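PDB 6FAK: afamin from Homo sapiens, which carries hydrophobic molecules in body fluids, binding vitamin E and keeping lipidated Wnt proteins soluble and active. Local coordinates for residues S13-K16 with F17-N21; R258-S261 with K262-H266. All coordinates share one frame; numbering follows the deposited sequence.

Interaction 1: residues S13-K16 with F17-N21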
loop_
_atom_site.group_PDB
_atom_site.type_symbol
_atom_site.label_atom_id
_atom_site.label_comp_id
_atom_site.label_asym_id
_atom_site.label_seq_id
_atom_site.Cartn_x
_atom_site.Cartn_y
_atom_site.Cartn_z
ATOM N N SER A 13 7.954 16.768 -23.703
ATOM C CA SER A 13 7.602 17.337 -22.397
ATOM C C SER A 13 8.067 16.470 -21.215
ATOM O O SER A 13 8.546 16.988 -20.200
ATOM C CB SER A 13 6.071 17.517 -22.291
ATOM O OG SER A 13 5.508 17.953 -23.516
ATOM N N THR A 14 7.898 15.159 -21.353
ATOM C CA THR A 14 8.362 14.196 -20.343
ATOM C C THR A 14 9.881 14.258 -20.151
ATOM O O THR A 14 10.339 14.318 -19.021
ATOM C CB THR A 14 7.931 12.747 -20.695
ATOM O OG1 THR A 14 6.506 12.695 -20.846
ATOM C CG2 THR A 14 8.362 11.736 -19.582
ATOM N N GLN A 15 10.642 14.231 -21.251
ATOM C CA GLN A 15 12.109 14.363 -21.212
ATOM C C GLN A 15 12.531 15.699 -20.613
ATOM O O GLN A 15 13.532 15.782 -19.891
ATOM C CB GLN A 15 12.712 14.215 -22.619
ATOM C CG GLN A 15 14.239 14.152 -22.699
ATOM C CD GLN A 15 14.855 13.019 -21.882
ATOM O OE1 GLN A 15 14.217 11.990 -21.674
ATOM N NE2 GLN A 15 16.098 13.218 -21.393
ATOM N N LYS A 16 11.748 16.737 -20.883
ATOM C CA LYS A 16 12.016 18.032 -20.288
ATOM C C LYS A 16 11.745 17.994 -18.814
ATOM O O LYS A 16 12.556 18.469 -18.055
ATOM C CB LYS A 16 11.217 19.172 -20.947
ATOM C CG LYS A 16 12.046 20.020 -21.900
ATOM C CD LYS A 16 12.479 19.271 -23.165
ATOM C CE LYS A 16 13.914 18.755 -23.120
ATOM N NZ LYS A 16 14.926 19.841 -22.947
ATOM N N PHE A 17 10.589 17.473 -18.410
ATOM C CA PHE A 17 10.289 17.321 -16.984
ATOM C C PHE A 17 11.430 16.578 -16.235
ATOM O O PHE A 17 11.847 17.007 -15.157
ATOM C CB PHE A 17 8.956 16.610 -16.775
ATOM C CG PHE A 17 8.598 16.408 -15.323
ATOM C CD1 PHE A 17 7.886 17.380 -14.633
ATOM C CD2 PHE A 17 8.986 15.256 -14.641
ATOM C CE1 PHE A 17 7.562 17.206 -13.293
ATOM C CE2 PHE A 17 8.665 15.084 -13.299
ATOM C CZ PHE A 17 7.955 16.061 -12.624
ATOM N N ILE A 18 11.917 15.482 -16.808
ATOM C CA ILE A 18 12.980 14.664 -16.178
ATOM C C ILE A 18 14.306 15.405 -16.077
ATOM O O ILE A 18 14.946 15.395 -15.004
ATOM C CB ILE A 18 13.190 13.329 -16.914
ATOM C CG1 ILE A 18 11.986 12.417 -16.664
ATOM C CG2 ILE A 18 14.453 12.613 -16.432
ATOM C CD1 ILE A 18 11.874 11.295 -17.669
ATOM N N GLU A 19 14.718 16.028 -17.184
ATOM C CA GLU A 19 15.940 16.861 -17.216
ATOM C C GLU A 19 15.869 17.974 -16.176
ATOM O O GLU A 19 16.806 18.173 -15.408
ATOM C CB GLU A 19 16.129 17.497 -18.593
ATOM C CG GLU A 19 16.645 16.571 -19.686
ATOM C CD GLU A 19 16.810 17.282 -21.024
ATOM O OE1 GLU A 19 16.351 18.445 -21.165
ATOM O OE2 GLU A 19 17.413 16.681 -21.941
ATOM N N ASP A 20 14.747 18.695 -16.173
ATOM C CA ASP A 20 14.472 19.739 -15.189
ATOM C C ASP A 20 14.510 19.279 -13.744
ATOM O O ASP A 20 15.040 20.001 -12.912
ATOM C CB ASP A 20 13.099 20.377 -15.440
ATOM C CG ASP A 20 13.119 21.425 -16.553
ATOM O OD1 ASP A 20 14.182 21.600 -17.201
ATOM O OD2 ASP A 20 12.060 22.071 -16.763
ATOM N N ASN A 21 13.949 18.092 -13.447
ATOM C CA ASN A 21 13.834 17.586 -12.059
ATOM C C ASN A 21 14.889 16.516 -11.670
ATOM O O ASN A 21 14.717 15.797 -10.708
ATOM C CB ASN A 21 12.405 17.068 -11.827
ATOM C CG ASN A 21 11.367 18.180 -11.913
ATOM O OD1 ASN A 21 11.227 18.990 -10.988
ATOM N ND2 ASN A 21 10.641 18.233 -13.031
#
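Lys-16 and Glu-19 form a salt bridge one helical turn apart, their side chains lying alongside each other and pointing the same way. In Glu-19, CB rests against the backbone oxygens of Gln-15 and Lys-16. CG lies 3.2 Å from Gln-15 O. Beyond CG the chain is extended (chi2 -180°). Its OE1 takes Lys-16 NZ at 2.7 Å on the syn side, 28° out of the carboxylate plane. OE2 lies 3.7 Å from Gln-15 NE2, with the two planes almost perpendicular; the amide's OE1 is hydrogen-bonded to Arg-258. Lys-16 bends at chi2, chi3 and chi4, which brings NZ over to the carboxylate three residues on. A glutamine in place of Glu-19 would probably leave the ammonium of Lys-16 without its charged mate and its bent chain freer to turn. On another side of the helix Thr-14 CG2 meets Ile-18 CD1 at 4.0 Å, side by side. At the end of the turn Phe-17 O accepts from both Asn-21 N and Asn-21 ND2, which come from opposite faces of its plane; the side-chain bond is 2.7 Å long. ND2 also lies over the centre of the Phe-17 ring, 3.2 Å above its plane. Backbone bonds from i+4 N to i O run from Ser-13 to Asn-21, the pattern of a short alpha-helix with an i, i+3 surface ion pair, here in the first albumin domain.

Interaction 2: residues R258-S261 with K262-H266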
loop_
_atom_site.group_PDB
_atom_site.type_symbol
_atom_site.label_atom_id
_atom_site.label_comp_id
_atom_site.label_asym_id
_atom_site.label_seq_id
_atom_site.Cartn_x
_atom_site.Cartn_y
_atom_site.Cartn_z
ATOM N N ARG A 258 8.528 8.067 -17.146
ATOM C CA ARG A 258 8.269 7.879 -18.589
ATOM C C ARG A 258 7.072 7.005 -18.883
ATOM O O ARG A 258 6.264 7.351 -19.720
ATOM C CB ARG A 258 9.473 7.237 -19.312
ATOM C CG ARG A 258 10.646 8.192 -19.499
ATOM C CD ARG A 258 11.790 7.583 -20.309
ATOM N NE ARG A 258 12.934 8.502 -20.367
ATOM C CZ ARG A 258 14.223 8.178 -20.538
ATOM N NH1 ARG A 258 14.603 6.907 -20.669
ATOM N NH2 ARG A 258 15.134 9.126 -20.562
ATOM N N ASP A 259 6.989 5.843 -18.252
ATOM C CA ASP A 259 5.845 4.946 -18.473
ATOM C C ASP A 259 4.548 5.504 -17.911
ATOM O O ASP A 259 3.501 5.262 -18.499
ATOM C CB ASP A 259 6.080 3.516 -17.936
ATOM C CG ASP A 259 7.197 2.795 -18.648
ATOM O OD1 ASP A 259 7.591 3.274 -19.709
ATOM O OD2 ASP A 259 7.689 1.747 -18.155
ATOM N N THR A 260 4.585 6.201 -16.768
ATOM C CA THR A 260 3.393 6.844 -16.237
ATOM C C THR A 260 2.884 7.914 -17.246
ATOM O O THR A 260 1.712 7.934 -17.588
ATOM C CB THR A 260 3.677 7.479 -14.863
ATOM O OG1 THR A 260 4.036 6.453 -13.920
ATOM C CG2 THR A 260 2.452 8.252 -14.315
ATOM N N SER A 261 3.792 8.735 -17.759
ATOM C CA SER A 261 3.434 9.731 -18.757
ATOM C C SER A 261 2.833 9.085 -20.031
ATOM O O SER A 261 1.825 9.550 -20.569
ATOM C CB SER A 261 4.639 10.609 -19.088
ATOM O OG SER A 261 4.357 11.389 -20.217
ATOM N N LYS A 262 3.406 7.985 -20.477
ATOM C CA LYS A 262 2.819 7.228 -21.593
ATOM C C LYS A 262 1.361 6.785 -21.320
ATOM O O LYS A 262 0.500 6.926 -22.183
ATOM C CB LYS A 262 3.686 6.013 -21.916
ATOM C CG LYS A 262 3.273 5.231 -23.171
ATOM C CD LYS A 262 4.295 4.150 -23.500
ATOM C CE LYS A 262 4.049 3.541 -24.873
ATOM N NZ LYS A 262 4.871 2.311 -25.128
ATOM N N VAL A 263 1.090 6.218 -20.144
ATOM C CA VAL A 263 -0.247 5.787 -19.790
ATOM C C VAL A 263 -1.244 6.999 -19.843
ATOM O O VAL A 263 -2.323 6.911 -20.479
ATOM C CB VAL A 263 -0.267 5.047 -18.429
ATOM C CG1 VAL A 263 -1.662 4.884 -17.878
ATOM C CG2 VAL A 263 0.402 3.668 -18.525
ATOM N N MET A 264 -0.846 8.130 -19.264
ATOM C CA MET A 264 -1.725 9.303 -19.187
ATOM C C MET A 264 -1.982 9.889 -20.572
ATOM O O MET A 264 -3.139 10.209 -20.919
ATOM C CB MET A 264 -1.141 10.343 -18.220
ATOM C CG MET A 264 -0.957 9.810 -16.814
ATOM S SD MET A 264 -2.422 8.943 -16.223
ATOM C CE MET A 264 -1.845 8.280 -14.667
ATOM N N ASN A 265 -0.929 9.946 -21.373
ATOM C CA ASN A 265 -1.045 10.317 -22.776
ATOM C C ASN A 265 -1.929 9.361 -23.580
ATOM O O ASN A 265 -2.753 9.832 -24.367
ATOM C CB ASN A 265 0.337 10.491 -23.424
ATOM C CG ASN A 265 1.120 11.693 -22.825
ATOM O OD1 ASN A 265 0.580 12.497 -22.028
ATOM N ND2 ASN A 265 2.401 11.803 -23.190
ATOM N N HIS A 266 -1.760 8.051 -23.407
ATOM C CA HIS A 266 -2.684 7.046 -24.008
ATOM C C HIS A 266 -4.165 7.317 -23.619
ATOM O O HIS A 266 -5.035 7.422 -24.476
ATOM C CB HIS A 266 -2.272 5.636 -23.590
ATOM C CG HIS A 266 -2.941 4.534 -24.340
ATOM N ND1 HIS A 266 -2.321 3.328 -24.552
ATOM C CD2 HIS A 266 -4.155 4.440 -24.935
ATOM C CE1 HIS A 266 -3.114 2.539 -25.249
ATOM N NE2 HIS A 266 -4.235 3.190 -25.490
#
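An alpha-helical turn of the second albumin domain joins Ser-261 to Asn-265 and Thr-260 to Met-264, within the region that forms the pocket for hydrophobic ligands. It belongs to helix 253-268. Four successive backbone bonds hold the turn, from Lys-262 N to Arg-258 O through Asn-265 N to Ser-261 O. The bond from Asn-265 N to Ser-261 O is 2.9 Å long and nearly straight, at 168°. Thr-260 and Met-264 share one flank. Met-264 CG packs on Thr-260 O at 3.4 Å. The first torsion of Met-264 (chi1 -59°) sets CG toward the preceding turn; after a bend at chi2, Met-264 CE ends 4.3 Å from Thr-260 CG2. Outside the turn, Met-264 packs on Ile-293 and Ile-294 of helix 288-295. Thr-260 OG1 is hydrogen-bonded to Cys-256 O and Asn-244 OD1, and its side chain lies about 3 Å from a bound tetraethylene glycol, probably from the crystallisation liquor. Val-263 CG2 sits 3.5 Å from Asp-259 O. Ser-261 OG is turned anti to the backbone nitrogen (chi1 169°) and is hydrogen-bonded to Thr-14 OG1. The Asn-265 amide folds back over the same turn, with CG 3.2 Å from Ser-261 O and ND2 3.6 Å from Ser-261 OG.

Interactions 1 and 2 lie about 14 Å apart between centres, yet their side chains touch. They join helix 13-20 of the first albumin domain to helix 253-268 of the second. Two probable hydrogen bonds make the link: Thr-14 OG1 to Ser-261 OG at 2.6 Å, and Gln-15 OE1 to Arg-258 NH2 at 3.2 Å. Apolar atoms pack beside them, with Ile-18 CD1 3.8 Å from Arg-258 CG and Thr-14 CG2 4.0 Å from Arg-258 CA. Residues 258-266 fall within the region that forms the pocket for hydrophobic ligands, so helix 13-20 is in contact with that region. These contacts run through Arg-258 and Ser-261, whereas the glycol lies by Thr-260.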